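Local coordinates for protein delta toxin (Clostridium perfringens, PDB 2YGT) that probably forms beta-barrel pores in the membranes of target cells, as a haemolytic toxin related to the leukocidins and haemolysins, at residues M61-I65 against E280-E284; F70-G74 against L248-I252; N124-I130 against Y146-K150; Q156-I162 against W173-E179; W189-N195 against E262-R266. All coordinates share one frame. Residue numbers count along the deposited sequence, not the author numbering.

How the contacts relate
Contacts 1 and 2 both use strand 61-72, facing it with the adjacent strands 263-282 and 241-259 of another sheet; their centres lie about 28 Å apart along the sandwich. Contact 1 is buried and largely apolar, whereas contact 2, partly buried, adds an arginine-to-carbonyl hydrogen bond. Contacts 3 and 4 instead join strands within a sheet, each through backbone ladders. Contact 3 touches contact 1 through Ile64 with Ile126 and Thr62 with Tyr128, so the three-stranded sheet lies against the sandwich. Contact 5 shares strand 263-282 with contact 1, but their centres are about 53 Å apart on opposite sides of the chain's centre; there two backbone hydrogen bonds hold a partly exposed loop.

Contact 1: M61-I65 against E280-E284; sequences MTTII and ELDWE
This is face-to-face packing between the two sheets of a beta sandwich: strand 61-72 belongs to one sheet and strand 263-282 to the other. Residues 61-65 are extended (phi -95 to -126°, psi 121 to 138°), so Met61, Thr63 and Ile65 point their CB atoms across the interface while Thr62 points away. The nearest alpha carbons, Met61 and Trp283, are 8.4 Å apart, too far for backbone pairing. Met61 (chi1 m, chi2 t, chi3 m) sets CB 3.9 Å from Trp283 CE3 and its carbonyl O 3.7 Å from Trp283 CZ3; its side chain lies about 5 Å from a bound zinc ion. Thr63 (m) places OG1 over a face of the indole, 2.9 Å from Trp283 CZ3, a very short approach. Ile65 (m, t) meets Leu281, with CD1 3.9 Å from Leu281 CD2. Just past strand 280-282, Trp283 (phi -75°, psi -14°; chi1 m, chi2 68°) has 101 Å² covered by 61-65, the most of any residue here, and its NE1 bonds to Ser242 OG. His286, which binds zinc with Asp54, follows shortly in the chain. An Asx turn starts the exit from the strand: Glu284 N donates to Asp282 OD1 at 3.0 Å.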
# COMPACT_ATOMS: atom_id res chain seq x y z
N MET A 61 -7.10 -13.97 -20.62
CA MET A 61 -5.74 -13.72 -20.15
C MET A 61 -5.73 -13.08 -18.76
O MET A 61 -6.51 -12.18 -18.47
CB MET A 61 -4.99 -12.83 -21.14
CG MET A 61 -4.80 -13.45 -22.51
SD MET A 61 -3.71 -12.47 -23.57
CE MET A 61 -4.63 -10.93 -23.66
N THR A 62 -4.82 -13.55 -17.91
CA THR A 62 -4.75 -13.09 -16.53
C THR A 62 -3.36 -12.58 -16.18
O THR A 62 -2.36 -13.27 -16.40
CB THR A 62 -5.13 -14.21 -15.53
OG1 THR A 62 -6.50 -14.58 -15.71
CG2 THR A 62 -4.91 -13.75 -14.10
N THR A 63 -3.29 -11.37 -15.63
CA THR A 63 -2.04 -10.81 -15.16
C THR A 63 -2.14 -10.37 -13.70
O THR A 63 -3.01 -9.57 -13.34
CB THR A 63 -1.58 -9.61 -16.01
OG1 THR A 63 -1.43 -10.03 -17.38
CG2 THR A 63 -0.26 -9.08 -15.51
N ILE A 64 -1.26 -10.90 -12.87
CA ILE A 64 -1.23 -10.55 -11.46
C ILE A 64 -0.22 -9.43 -11.24
O ILE A 64 0.92 -9.53 -11.68
CB ILE A 64 -0.86 -11.76 -10.58
CG1 ILE A 64 -1.82 -12.91 -10.85
CG2 ILE A 64 -0.88 -11.37 -9.11
CD1 ILE A 64 -1.40 -14.22 -10.20
N ILE A 65 -0.64 -8.37 -10.56
CA ILE A 65 0.24 -7.23 -10.32
C ILE A 65 0.50 -6.98 -8.83
O ILE A 65 -0.43 -6.74 -8.06
CB ILE A 65 -0.30 -5.95 -10.97
CG1 ILE A 65 -0.42 -6.15 -12.48
CG2 ILE A 65 0.61 -4.77 -10.66
CD1 ILE A 65 -1.11 -5.02 -13.19
N GLU A 280 2.11 1.11 -18.80
CA GLU A 280 1.48 0.37 -19.88
C GLU A 280 1.80 -1.11 -19.78
O GLU A 280 2.95 -1.48 -19.53
CB GLU A 280 1.92 0.90 -21.25
CG GLU A 280 1.19 0.21 -22.41
CD GLU A 280 1.56 0.77 -23.77
OE1 GLU A 280 2.63 0.39 -24.31
OE2 GLU A 280 0.78 1.57 -24.32
N LEU A 281 0.78 -1.94 -19.95
CA LEU A 281 0.96 -3.38 -20.00
C LEU A 281 0.94 -3.87 -21.45
O LEU A 281 -0.02 -3.64 -22.18
CB LEU A 281 -0.14 -4.10 -19.20
CG LEU A 281 0.03 -4.20 -17.69
CD1 LEU A 281 -0.17 -2.85 -17.02
CD2 LEU A 281 -0.96 -5.21 -17.13
N ASP A 282 2.02 -4.53 -21.85
CA ASP A 282 2.05 -5.19 -23.14
C ASP A 282 1.80 -6.68 -22.90
O ASP A 282 2.68 -7.40 -22.44
CB ASP A 282 3.39 -4.95 -23.84
CG ASP A 282 3.35 -5.32 -25.31
OD1 ASP A 282 2.75 -6.37 -25.64
OD2 ASP A 282 3.92 -4.57 -26.13
N TRP A 283 0.59 -7.13 -23.21
CA TRP A 283 0.19 -8.50 -22.94
C TRP A 283 0.80 -9.50 -23.92
O TRP A 283 0.77 -10.71 -23.69
CB TRP A 283 -1.34 -8.63 -22.96
CG TRP A 283 -2.03 -7.81 -21.91
CD1 TRP A 283 -2.11 -6.45 -21.85
CD2 TRP A 283 -2.75 -8.30 -20.77
NE1 TRP A 283 -2.84 -6.06 -20.75
CE2 TRP A 283 -3.24 -7.18 -20.07
CE3 TRP A 283 -3.03 -9.58 -20.28
CZ2 TRP A 283 -3.99 -7.30 -18.90
CZ3 TRP A 283 -3.78 -9.70 -19.12
CH2 TRP A 283 -4.25 -8.57 -18.45
N GLU A 284 1.36 -9.00 -25.02
CA GLU A 284 2.01 -9.87 -25.99
C GLU A 284 3.47 -10.09 -25.60
O GLU A 284 3.95 -11.22 -25.59
CB GLU A 284 1.94 -9.29 -27.40
CG GLU A 284 0.65 -9.61 -28.15
CD GLU A 284 0.67 -9.10 -29.59
OE1 GLU A 284 1.58 -8.33 -29.94
OE2 GLU A 284 -0.23 -9.48 -30.37

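Contact 2: F70-G74 against L248-I252; sequences FIPSG and LKREI
Strands 70-72 and 248-252 run in nearly the same direction, with axes 8.5 Å apart at closest approach and crossing at -27°. Ile71 CA lies 7.5 Å from Leu248 CA, and Gly74 CA lies 7.6 Å from Ile252 CA. Residues 248-252 are extended throughout; the first segment leaves its strand after Pro72, passing through Ser73 (phi -65°, psi -30°) to Gly74 (67°, 22°). Ile71 (m, t) points across the gap, with CD1 3.9 Å from Leu248 CB and CG2 4.1 Å from Arg250 CB. The separation and the modest negative angle fit aligned packing in a beta sandwich, here between the sheets containing strands 61-72 and 241-259. Arg250 (t, t, p, chi4 -154°) crosses to the strand end, where NH1 donates to Pro72 O at 2.7 Å with an N-H...O angle of 156°. That carbonyl lies near the guanidinium plane, while Gly74 CA lies over one face. An ideal CB on Gly74 would be only 2.8 Å from Arg250 CZ, so its missing side chain makes room for the arginine. Ser73 OG bonds to Ile221 O, in helix 219-222. Ile252 (m, m) brings CD1 3.4 Å from Ser73 O and 3.7 Å from Gly74 O.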
# COMPACT_ATOMS: atom_id res chain seq x y z
N PHE A 70 7.28 3.08 -1.43
CA PHE A 70 7.75 3.77 -0.25
C PHE A 70 7.30 5.22 -0.31
O PHE A 70 7.65 5.95 -1.24
CB PHE A 70 9.27 3.71 -0.11
CG PHE A 70 9.80 4.45 1.10
CD1 PHE A 70 9.61 3.94 2.37
CD2 PHE A 70 10.46 5.66 0.96
CE1 PHE A 70 10.08 4.61 3.48
CE2 PHE A 70 10.94 6.34 2.07
CZ PHE A 70 10.75 5.81 3.33
N ILE A 71 6.50 5.63 0.67
CA ILE A 71 6.10 7.01 0.81
C ILE A 71 6.71 7.58 2.08
O ILE A 71 6.36 7.16 3.18
CB ILE A 71 4.56 7.15 0.88
CG1 ILE A 71 3.89 6.35 -0.23
CG2 ILE A 71 4.16 8.62 0.81
CD1 ILE A 71 2.38 6.45 -0.24
N PRO A 72 7.64 8.53 1.92
CA PRO A 72 8.30 9.16 3.07
C PRO A 72 7.26 9.73 4.03
O PRO A 72 6.24 10.24 3.58
CB PRO A 72 9.12 10.28 2.44
CG PRO A 72 9.35 9.83 1.03
CD PRO A 72 8.11 9.09 0.64
N SER A 73 7.53 9.65 5.33
CA SER A 73 6.59 10.14 6.34
C SER A 73 6.42 11.65 6.25
O SER A 73 5.36 12.18 6.57
CB SER A 73 7.06 9.75 7.74
OG SER A 73 8.25 10.43 8.08
N GLY A 74 7.47 12.34 5.82
CA GLY A 74 7.45 13.78 5.73
C GLY A 74 7.36 14.45 7.09
O GLY A 74 6.94 15.60 7.20
N LEU A 248 -0.07 7.82 -5.41
CA LEU A 248 0.37 7.82 -4.03
C LEU A 248 -0.06 9.14 -3.40
O LEU A 248 0.19 10.21 -3.97
CB LEU A 248 1.89 7.67 -3.94
CG LEU A 248 2.53 6.61 -4.83
CD1 LEU A 248 4.04 6.65 -4.68
CD2 LEU A 248 2.00 5.22 -4.50
N LYS A 249 -0.71 9.07 -2.25
CA LYS A 249 -1.16 10.28 -1.56
C LYS A 249 -0.79 10.21 -0.09
O LYS A 249 -0.90 9.17 0.54
CB LYS A 249 -2.67 10.45 -1.70
CG LYS A 249 -3.21 10.16 -3.09
CD LYS A 249 -4.73 10.14 -3.07
CE LYS A 249 -5.28 9.54 -4.35
NZ LYS A 249 -6.77 9.50 -4.34
N ARG A 250 -0.35 11.34 0.45
CA ARG A 250 -0.01 11.44 1.86
C ARG A 250 -0.67 12.68 2.45
O ARG A 250 -0.55 13.78 1.91
CB ARG A 250 1.51 11.51 2.04
CG ARG A 250 1.96 11.60 3.49
CD ARG A 250 3.45 11.89 3.58
NE ARG A 250 3.76 13.21 3.05
CZ ARG A 250 4.94 13.56 2.54
NH1 ARG A 250 5.93 12.67 2.49
NH2 ARG A 250 5.14 14.79 2.08
N GLU A 251 -1.38 12.50 3.56
CA GLU A 251 -1.92 13.64 4.29
C GLU A 251 -1.07 13.92 5.52
O GLU A 251 -0.80 13.01 6.31
CB GLU A 251 -3.38 13.41 4.69
CG GLU A 251 -3.98 14.62 5.41
CD GLU A 251 -5.41 14.39 5.85
OE1 GLU A 251 -6.05 13.44 5.35
OE2 GLU A 251 -5.91 15.18 6.68
N ILE A 252 -0.65 15.17 5.66
CA ILE A 252 0.14 15.58 6.81
C ILE A 252 -0.72 16.37 7.78
O ILE A 252 -1.50 17.23 7.37
CB ILE A 252 1.33 16.46 6.39
CG1 ILE A 252 2.30 15.67 5.51
CG2 ILE A 252 2.05 17.02 7.61
CD1 ILE A 252 3.37 14.95 6.29

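Contact 3: N124-I130 against Y146-K150; sequences NTISYSI and YAVSK
Four backbone hydrogen bonds join these antiparallel strands, whose axes are 4.4 Å apart with 166° between their directions. Ile126 N donates to Lys150 O (2.8 Å) and Lys150 N to Ile126 O (2.7 Å); Tyr128 N donates to Val148 O (2.5 Å) and Val148 N to Tyr128 O (3.2 Å). Between these hydrogen-bonded pairs, Ser127 and Ser149 form a non-hydrogen-bonded pair, CA to CA 4.1 Å. Ala147 (phi -61°, psi -39°) and Val148 both face Tyr128, a classic beta bulge. Tyr146 (chi1 m, chi2 -82°) lays its ring under Ser127, whose CB makes a CH-pi contact 3.4 Å from the centroid. On the other face, Tyr128 CB (chi1 t) meets Val148 CB at 3.9 Å, and past the bulge Ile130 CG1 lies 3.8 Å from Ala147 CB. The geometry is consistent with the folded prestem of water-soluble leukocidin-family monomers: strand 121-128 lies between 148-155 and 134-137, while Ile126 and Tyr128 cover Ile64 and Thr62 of strand 61-72.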
# COMPACT_ATOMS: atom_id res chain seq x y z
N ASN A 124 -0.98 -11.27 2.61
CA ASN A 124 -2.04 -11.67 1.69
C ASN A 124 -1.52 -12.61 0.61
O ASN A 124 -0.32 -12.66 0.34
CB ASN A 124 -2.69 -10.44 1.05
CG ASN A 124 -3.30 -9.51 2.08
OD1 ASN A 124 -3.66 -9.92 3.18
ND2 ASN A 124 -3.41 -8.23 1.72
N THR A 125 -2.43 -13.36 -0.01
CA THR A 125 -2.04 -14.32 -1.02
C THR A 125 -2.98 -14.32 -2.21
O THR A 125 -4.20 -14.39 -2.05
CB THR A 125 -2.01 -15.74 -0.43
OG1 THR A 125 -1.21 -15.74 0.76
CG2 THR A 125 -1.44 -16.72 -1.45
N ILE A 126 -2.41 -14.22 -3.41
CA ILE A 126 -3.18 -14.32 -4.64
C ILE A 126 -2.84 -15.62 -5.35
O ILE A 126 -1.71 -15.82 -5.80
CB ILE A 126 -2.88 -13.13 -5.59
CG1 ILE A 126 -3.19 -11.81 -4.89
CG2 ILE A 126 -3.68 -13.26 -6.87
CD1 ILE A 126 -2.92 -10.58 -5.74
N SER A 127 -3.81 -16.52 -5.43
CA SER A 127 -3.57 -17.84 -6.01
C SER A 127 -4.37 -18.05 -7.29
O SER A 127 -5.57 -17.76 -7.34
CB SER A 127 -3.91 -18.93 -4.99
OG SER A 127 -3.20 -18.72 -3.79
N TYR A 128 -3.70 -18.58 -8.31
CA TYR A 128 -4.31 -18.82 -9.61
C TYR A 128 -4.41 -20.32 -9.89
O TYR A 128 -3.49 -21.08 -9.61
CB TYR A 128 -3.49 -18.13 -10.71
CG TYR A 128 -4.03 -18.33 -12.11
CD1 TYR A 128 -3.63 -19.42 -12.88
CD2 TYR A 128 -4.94 -17.44 -12.66
CE1 TYR A 128 -4.12 -19.60 -14.16
CE2 TYR A 128 -5.44 -17.61 -13.94
CZ TYR A 128 -5.03 -18.69 -14.69
OH TYR A 128 -5.52 -18.87 -15.96
N SER A 129 -5.55 -20.73 -10.44
CA SER A 129 -5.74 -22.12 -10.84
C SER A 129 -5.87 -22.21 -12.35
O SER A 129 -6.47 -21.32 -12.98
CB SER A 129 -6.99 -22.70 -10.18
OG SER A 129 -6.84 -22.77 -8.77
N ILE A 130 -5.32 -23.26 -12.94
CA ILE A 130 -5.45 -23.50 -14.37
C ILE A 130 -6.93 -23.47 -14.73
O ILE A 130 -7.74 -24.16 -14.11
CB ILE A 130 -4.84 -24.85 -14.78
CG1 ILE A 130 -3.36 -24.90 -14.38
CG2 ILE A 130 -5.01 -25.09 -16.27
CD1 ILE A 130 -2.69 -26.23 -14.68
N TYR A 146 -1.82 -24.59 -5.59
CA TYR A 146 -2.27 -23.72 -6.67
C TYR A 146 -1.21 -23.65 -7.76
O TYR A 146 -0.01 -23.74 -7.48
CB TYR A 146 -2.59 -22.31 -6.15
CG TYR A 146 -3.87 -22.22 -5.35
CD1 TYR A 146 -5.10 -22.10 -5.99
CD2 TYR A 146 -3.85 -22.24 -3.96
CE1 TYR A 146 -6.28 -22.01 -5.27
CE2 TYR A 146 -5.03 -22.15 -3.23
CZ TYR A 146 -6.24 -22.04 -3.89
OH TYR A 146 -7.41 -21.95 -3.17
N ALA A 147 -1.64 -23.49 -9.01
CA ALA A 147 -0.71 -23.40 -10.13
C ALA A 147 0.21 -22.20 -9.97
O ALA A 147 1.40 -22.27 -10.29
CB ALA A 147 -1.47 -23.33 -11.44
N VAL A 148 -0.34 -21.09 -9.48
CA VAL A 148 0.44 -19.88 -9.24
C VAL A 148 -0.05 -19.18 -7.98
O VAL A 148 -1.24 -18.88 -7.85
CB VAL A 148 0.31 -18.88 -10.41
CG1 VAL A 148 1.13 -17.63 -10.12
CG2 VAL A 148 0.74 -19.52 -11.71
N SER A 149 0.85 -18.93 -7.04
CA SER A 149 0.49 -18.15 -5.86
C SER A 149 1.48 -17.02 -5.64
O SER A 149 2.69 -17.21 -5.72
CB SER A 149 0.40 -19.04 -4.62
OG SER A 149 1.65 -19.13 -3.96
N LYS A 150 0.95 -15.83 -5.37
CA LYS A 150 1.78 -14.65 -5.15
C LYS A 150 1.53 -14.09 -3.75
O LYS A 150 0.39 -13.77 -3.40
CB LYS A 150 1.49 -13.59 -6.22
CG LYS A 150 2.22 -12.28 -6.03
CD LYS A 150 3.72 -12.49 -5.90
CE LYS A 150 4.44 -11.18 -5.59
NZ LYS A 150 5.83 -11.42 -5.11

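Contact 4: Q156-I162 against W173-E179; sequences QPDYNTI and WNTEFAE
Backbone hydrogen bonds define this beta hairpin, in which strands 159-162 and 173-177 run antiparallel (158° between directions, axes 4.5 Å apart). Ile162 N donates to Asn174 O and Asn174 N to Ile162 O, both 2.8 Å; Asn160 N donates to Glu176 O and Glu176 N to Asn160 O, both 3.0 Å. Ala178 N extends the pairing to Asp158 O at 2.7 Å. Thr161 with Thr175 and Tyr159 with Phe177 are non-hydrogen-bonded pairs, each with CA atoms 4.3 Å apart. A type II turn, Gln156 to Tyr159, leads into the first strand, closed by Tyr159 N to Gln156 O at 2.9 Å; Asp158 has phi 75°.

Among side chains, Thr161 OG1 donates to Gln156 OE1 (2.6 Å) and lies 3.0 Å from Thr175 OG1. A water donates to Asp158 OD1 (2.8 Å) and Glu179 O (2.6 Å), bridging the turn before the first strand to the residues after the second.

Aromatic contacts complete the set. Phe177 (t) turns its edge to the face of Tyr159 (m), a T-shaped pair with centroids 5.4 Å apart and planes at 83°, and Phe177 CA makes a CH-pi contact 3.8 Å from the Tyr159 centroid.

Strand 170-177 also pairs with 84-99 through Trp173, Thr175 and Phe177, while 159-166 pairs with 116-117; helix 219-222 packs on Tyr159, and Trp173 stacks on Phe229 of strand 224-235.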
# COMPACT_ATOMS: atom_id res chain seq x y z
N GLN A 156 2.43 -2.18 9.34
CA GLN A 156 1.70 -0.94 9.57
C GLN A 156 1.44 -0.69 11.06
O GLN A 156 0.29 -0.49 11.46
CB GLN A 156 0.37 -0.99 8.82
CG GLN A 156 -0.46 -2.21 9.14
CD GLN A 156 -1.89 -2.08 8.68
OE1 GLN A 156 -2.22 -1.19 7.90
NE2 GLN A 156 -2.75 -2.97 9.16
N PRO A 157 2.50 -0.69 11.89
CA PRO A 157 2.34 -0.47 13.33
C PRO A 157 1.53 0.79 13.63
O PRO A 157 1.86 1.86 13.13
CB PRO A 157 3.79 -0.31 13.82
CG PRO A 157 4.60 -0.07 12.57
CD PRO A 157 3.92 -0.91 11.54
N ASP A 158 0.48 0.63 14.42
CA ASP A 158 -0.35 1.75 14.86
C ASP A 158 -1.28 2.30 13.78
O ASP A 158 -2.02 3.25 14.01
CB ASP A 158 0.50 2.88 15.44
CG ASP A 158 1.29 2.45 16.66
OD1 ASP A 158 0.98 1.37 17.20
OD2 ASP A 158 2.21 3.19 17.07
N TYR A 159 -1.24 1.68 12.60
CA TYR A 159 -2.11 2.08 11.49
C TYR A 159 -3.05 0.95 11.10
O TYR A 159 -2.80 -0.22 11.39
CB TYR A 159 -1.27 2.48 10.27
CG TYR A 159 -0.58 3.81 10.38
CD1 TYR A 159 0.46 4.01 11.28
CD2 TYR A 159 -0.95 4.88 9.56
CE1 TYR A 159 1.11 5.23 11.38
CE2 TYR A 159 -0.31 6.10 9.65
CZ TYR A 159 0.71 6.28 10.56
OH TYR A 159 1.35 7.50 10.64
N ASN A 160 -4.14 1.31 10.43
CA ASN A 160 -5.04 0.33 9.83
C ASN A 160 -5.15 0.56 8.33
O ASN A 160 -4.99 1.68 7.85
CB ASN A 160 -6.43 0.40 10.47
CG ASN A 160 -6.45 -0.15 11.89
OD1 ASN A 160 -7.51 -0.28 12.49
ND2 ASN A 160 -5.28 -0.47 12.42
N THR A 161 -5.44 -0.51 7.59
CA THR A 161 -5.64 -0.40 6.15
C THR A 161 -7.07 -0.77 5.79
O THR A 161 -7.59 -1.81 6.20
CB THR A 161 -4.67 -1.31 5.36
OG1 THR A 161 -3.32 -0.89 5.61
CG2 THR A 161 -4.95 -1.23 3.87
N ILE A 162 -7.72 0.10 5.02
CA ILE A 162 -9.05 -0.18 4.52
C ILE A 162 -9.09 -0.02 3.01
O ILE A 162 -8.55 0.94 2.46
CB ILE A 162 -10.10 0.75 5.16
CG1 ILE A 162 -11.46 0.56 4.48
CG2 ILE A 162 -9.66 2.20 5.04
CD1 ILE A 162 -12.60 1.22 5.21
N TRP A 173 -6.69 1.90 -1.39
CA TRP A 173 -6.44 1.58 0.01
C TRP A 173 -6.10 2.83 0.82
O TRP A 173 -5.32 3.68 0.38
CB TRP A 173 -5.31 0.56 0.15
CG TRP A 173 -5.59 -0.76 -0.50
CD1 TRP A 173 -6.19 -1.84 0.08
CD2 TRP A 173 -5.28 -1.14 -1.84
NE1 TRP A 173 -6.27 -2.87 -0.83
CE2 TRP A 173 -5.72 -2.46 -2.02
CE3 TRP A 173 -4.68 -0.48 -2.92
CZ2 TRP A 173 -5.58 -3.15 -3.22
CZ3 TRP A 173 -4.54 -1.16 -4.12
CH2 TRP A 173 -4.98 -2.48 -4.26
N ASN A 174 -6.69 2.93 2.00
CA ASN A 174 -6.33 3.95 2.97
C ASN A 174 -5.62 3.32 4.14
O ASN A 174 -6.16 2.44 4.82
CB ASN A 174 -7.57 4.69 3.47
CG ASN A 174 -8.00 5.82 2.54
OD1 ASN A 174 -7.25 6.21 1.64
ND2 ASN A 174 -9.19 6.35 2.76
N THR A 175 -4.38 3.75 4.37
CA THR A 175 -3.65 3.35 5.57
C THR A 175 -3.56 4.56 6.50
O THR A 175 -2.75 5.46 6.30
CB THR A 175 -2.26 2.81 5.23
OG1 THR A 175 -2.40 1.69 4.35
CG2 THR A 175 -1.54 2.37 6.49
N GLU A 176 -4.42 4.56 7.52
CA GLU A 176 -4.58 5.70 8.40
C GLU A 176 -4.23 5.36 9.85
O GLU A 176 -4.46 4.25 10.31
CB GLU A 176 -6.02 6.20 8.33
CG GLU A 176 -6.28 7.50 9.07
CD GLU A 176 -7.71 8.00 8.89
OE1 GLU A 176 -8.35 7.59 7.90
OE2 GLU A 176 -8.18 8.79 9.73
N PHE A 177 -3.67 6.34 10.55
CA PHE A 177 -3.29 6.15 11.95
C PHE A 177 -4.50 5.72 12.77
O PHE A 177 -5.60 6.24 12.59
CB PHE A 177 -2.66 7.42 12.54
CG PHE A 177 -2.10 7.22 13.93
CD1 PHE A 177 -2.90 7.41 15.04
CD2 PHE A 177 -0.79 6.83 14.12
CE1 PHE A 177 -2.40 7.21 16.31
CE2 PHE A 177 -0.28 6.64 15.39
CZ PHE A 177 -1.09 6.83 16.49
N ALA A 178 -4.29 4.76 13.67
CA ALA A 178 -5.38 4.23 14.47
C ALA A 178 -5.32 4.73 15.91
O ALA A 178 -6.15 5.54 16.32
CB ALA A 178 -5.38 2.70 14.43
N GLU A 179 -4.33 4.26 16.65
CA GLU A 179 -4.24 4.57 18.08
C GLU A 179 -2.88 4.16 18.65
O GLU A 179 -2.35 3.10 18.31
CB GLU A 179 -5.36 3.85 18.83
CG GLU A 179 -5.37 4.10 20.33
CD GLU A 179 -6.57 3.49 21.02
OE1 GLU A 179 -7.72 3.78 20.61
OE2 GLU A 179 -6.37 2.70 21.97
O HOH W 1 -1.54 0.60 18.18

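Contact 5: W189-N195 against E262-R266; sequences WNIVYGN and EWQGR
A loop without regular secondary structure docks on a strand through a single beta bridge made by two glycines, Gly194 and Gly265, with CA atoms 4.8 Å apart. At one end of the elongated molecule, this joins loop 189-195 to the start of strand 263-282, a position consistent with the membrane-facing rim of leukocidin-family toxins. Gly265 N donates to Tyr193 O (2.8 Å), and Asn195 N to Gly265 O (2.7 Å). Gly194 has phi 66° and psi -138°; an ideal Gly194 CB would lie 2.3 Å from Gly265 O, an ideal Gly265 CB 1.9 Å from Asn195 O, so both glycines permit the close approach. The loop holds itself together: Asn190 N bonds to Gly194 O (2.8 Å), Gly194 N to Asn190 O (2.7 Å), and Asn190 OD1 accepts from Val192 N (2.8 Å) in an Asx turn. Tyr193 (chi1 m) sets CE1 3.8 Å from Glu262 CG, its OH bonding Tyr203. Trp189 (chi1 t) reaches across with CZ3 3.3 Å from Gly265 O and CH2 3.4 Å from Gln264 NE2.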
# COMPACT_ATOMS: atom_id res chain seq x y z
N TRP A 189 -9.45 13.67 23.85
CA TRP A 189 -9.38 15.01 24.42
C TRP A 189 -9.55 15.02 25.94
O TRP A 189 -10.63 14.74 26.46
CB TRP A 189 -10.38 15.97 23.76
CG TRP A 189 -10.16 17.39 24.20
CD1 TRP A 189 -10.83 18.06 25.18
CD2 TRP A 189 -9.16 18.30 23.71
NE1 TRP A 189 -10.33 19.33 25.31
CE2 TRP A 189 -9.31 19.50 24.42
CE3 TRP A 189 -8.17 18.21 22.72
CZ2 TRP A 189 -8.49 20.62 24.18
CZ3 TRP A 189 -7.36 19.31 22.49
CH2 TRP A 189 -7.53 20.50 23.21
N ASN A 190 -8.47 15.34 26.63
CA ASN A 190 -8.48 15.50 28.07
C ASN A 190 -8.59 16.99 28.38
O ASN A 190 -7.83 17.79 27.83
CB ASN A 190 -7.20 14.91 28.67
CG ASN A 190 -7.13 15.06 30.18
OD1 ASN A 190 -6.88 16.14 30.70
ND2 ASN A 190 -7.32 13.95 30.88
N ILE A 191 -9.52 17.37 29.25
CA ILE A 191 -9.78 18.78 29.50
C ILE A 191 -8.57 19.57 30.00
O ILE A 191 -8.50 20.78 29.83
CB ILE A 191 -10.96 19.01 30.47
CG1 ILE A 191 -10.77 18.20 31.75
CG2 ILE A 191 -12.28 18.67 29.79
CD1 ILE A 191 -11.88 18.41 32.76
N VAL A 192 -7.61 18.87 30.61
CA VAL A 192 -6.39 19.52 31.06
C VAL A 192 -5.28 19.46 30.02
O VAL A 192 -4.74 20.48 29.60
CB VAL A 192 -5.89 18.91 32.38
CG1 VAL A 192 -4.59 19.58 32.82
CG2 VAL A 192 -6.95 19.02 33.46
N TYR A 193 -4.95 18.24 29.58
CA TYR A 193 -3.78 18.03 28.73
C TYR A 193 -4.09 17.99 27.23
O TYR A 193 -3.19 17.81 26.41
CB TYR A 193 -3.05 16.75 29.16
CG TYR A 193 -2.71 16.74 30.63
CD1 TYR A 193 -1.71 17.56 31.13
CD2 TYR A 193 -3.39 15.92 31.51
CE1 TYR A 193 -1.39 17.55 32.48
CE2 TYR A 193 -3.09 15.91 32.86
CZ TYR A 193 -2.09 16.73 33.34
OH TYR A 193 -1.78 16.71 34.68
N GLY A 194 -5.36 18.17 26.88
CA GLY A 194 -5.78 18.13 25.50
C GLY A 194 -5.60 16.74 24.90
O GLY A 194 -5.91 15.74 25.54
N ASN A 195 -5.11 16.69 23.66
CA ASN A 195 -4.83 15.42 23.00
C ASN A 195 -3.38 15.03 23.22
O ASN A 195 -2.47 15.73 22.78
CB ASN A 195 -5.13 15.53 21.50
CG ASN A 195 -4.84 14.24 20.74
OD1 ASN A 195 -3.83 13.59 20.97
ND2 ASN A 195 -5.74 13.87 19.83
N GLU A 262 1.31 23.38 32.05
CA GLU A 262 1.55 21.99 31.72
C GLU A 262 1.47 21.91 30.20
O GLU A 262 1.01 22.86 29.56
CB GLU A 262 0.50 21.07 32.34
CG GLU A 262 -0.89 21.26 31.76
CD GLU A 262 -1.60 22.47 32.32
OE1 GLU A 262 -1.87 22.49 33.55
OE2 GLU A 262 -1.90 23.41 31.55
N TRP A 263 1.91 20.81 29.62
CA TRP A 263 1.77 20.64 28.18
C TRP A 263 0.34 20.28 27.83
O TRP A 263 -0.28 19.42 28.45
CB TRP A 263 2.74 19.58 27.65
CG TRP A 263 4.17 20.04 27.59
CD1 TRP A 263 5.21 19.57 28.33
CD2 TRP A 263 4.70 21.08 26.76
NE1 TRP A 263 6.37 20.25 28.00
CE2 TRP A 263 6.07 21.18 27.04
CE3 TRP A 263 4.14 21.93 25.80
CZ2 TRP A 263 6.91 22.10 26.40
CZ3 TRP A 263 4.97 22.84 25.17
CH2 TRP A 263 6.33 22.92 25.47
N GLN A 264 -0.20 20.98 26.83
CA GLN A 264 -1.50 20.65 26.27
C GLN A 264 -1.31 20.33 24.79
O GLN A 264 -0.61 21.05 24.08
CB GLN A 264 -2.47 21.81 26.45
CG GLN A 264 -3.86 21.54 25.90
CD GLN A 264 -4.73 22.78 25.88
OE1 GLN A 264 -4.51 23.73 26.64
NE2 GLN A 264 -5.74 22.78 25.02
N GLY A 265 -1.93 19.24 24.33
CA GLY A 265 -1.74 18.78 22.97
C GLY A 265 -2.95 19.00 22.08
O GLY A 265 -4.09 18.92 22.54
N ARG A 266 -2.70 19.27 20.81
CA ARG A 266 -3.78 19.41 19.83
C ARG A 266 -3.32 19.10 18.41
O ARG A 266 -2.26 19.55 17.98
CB ARG A 266 -4.40 20.80 19.90
CG ARG A 266 -5.48 21.00 18.86
CD ARG A 266 -6.44 22.09 19.26
NE ARG A 266 -7.73 21.92 18.61
CZ ARG A 266 -8.83 22.59 18.95
NH1 ARG A 266 -8.79 23.47 19.93
NH2 ARG A 266 -9.97 22.37 18.30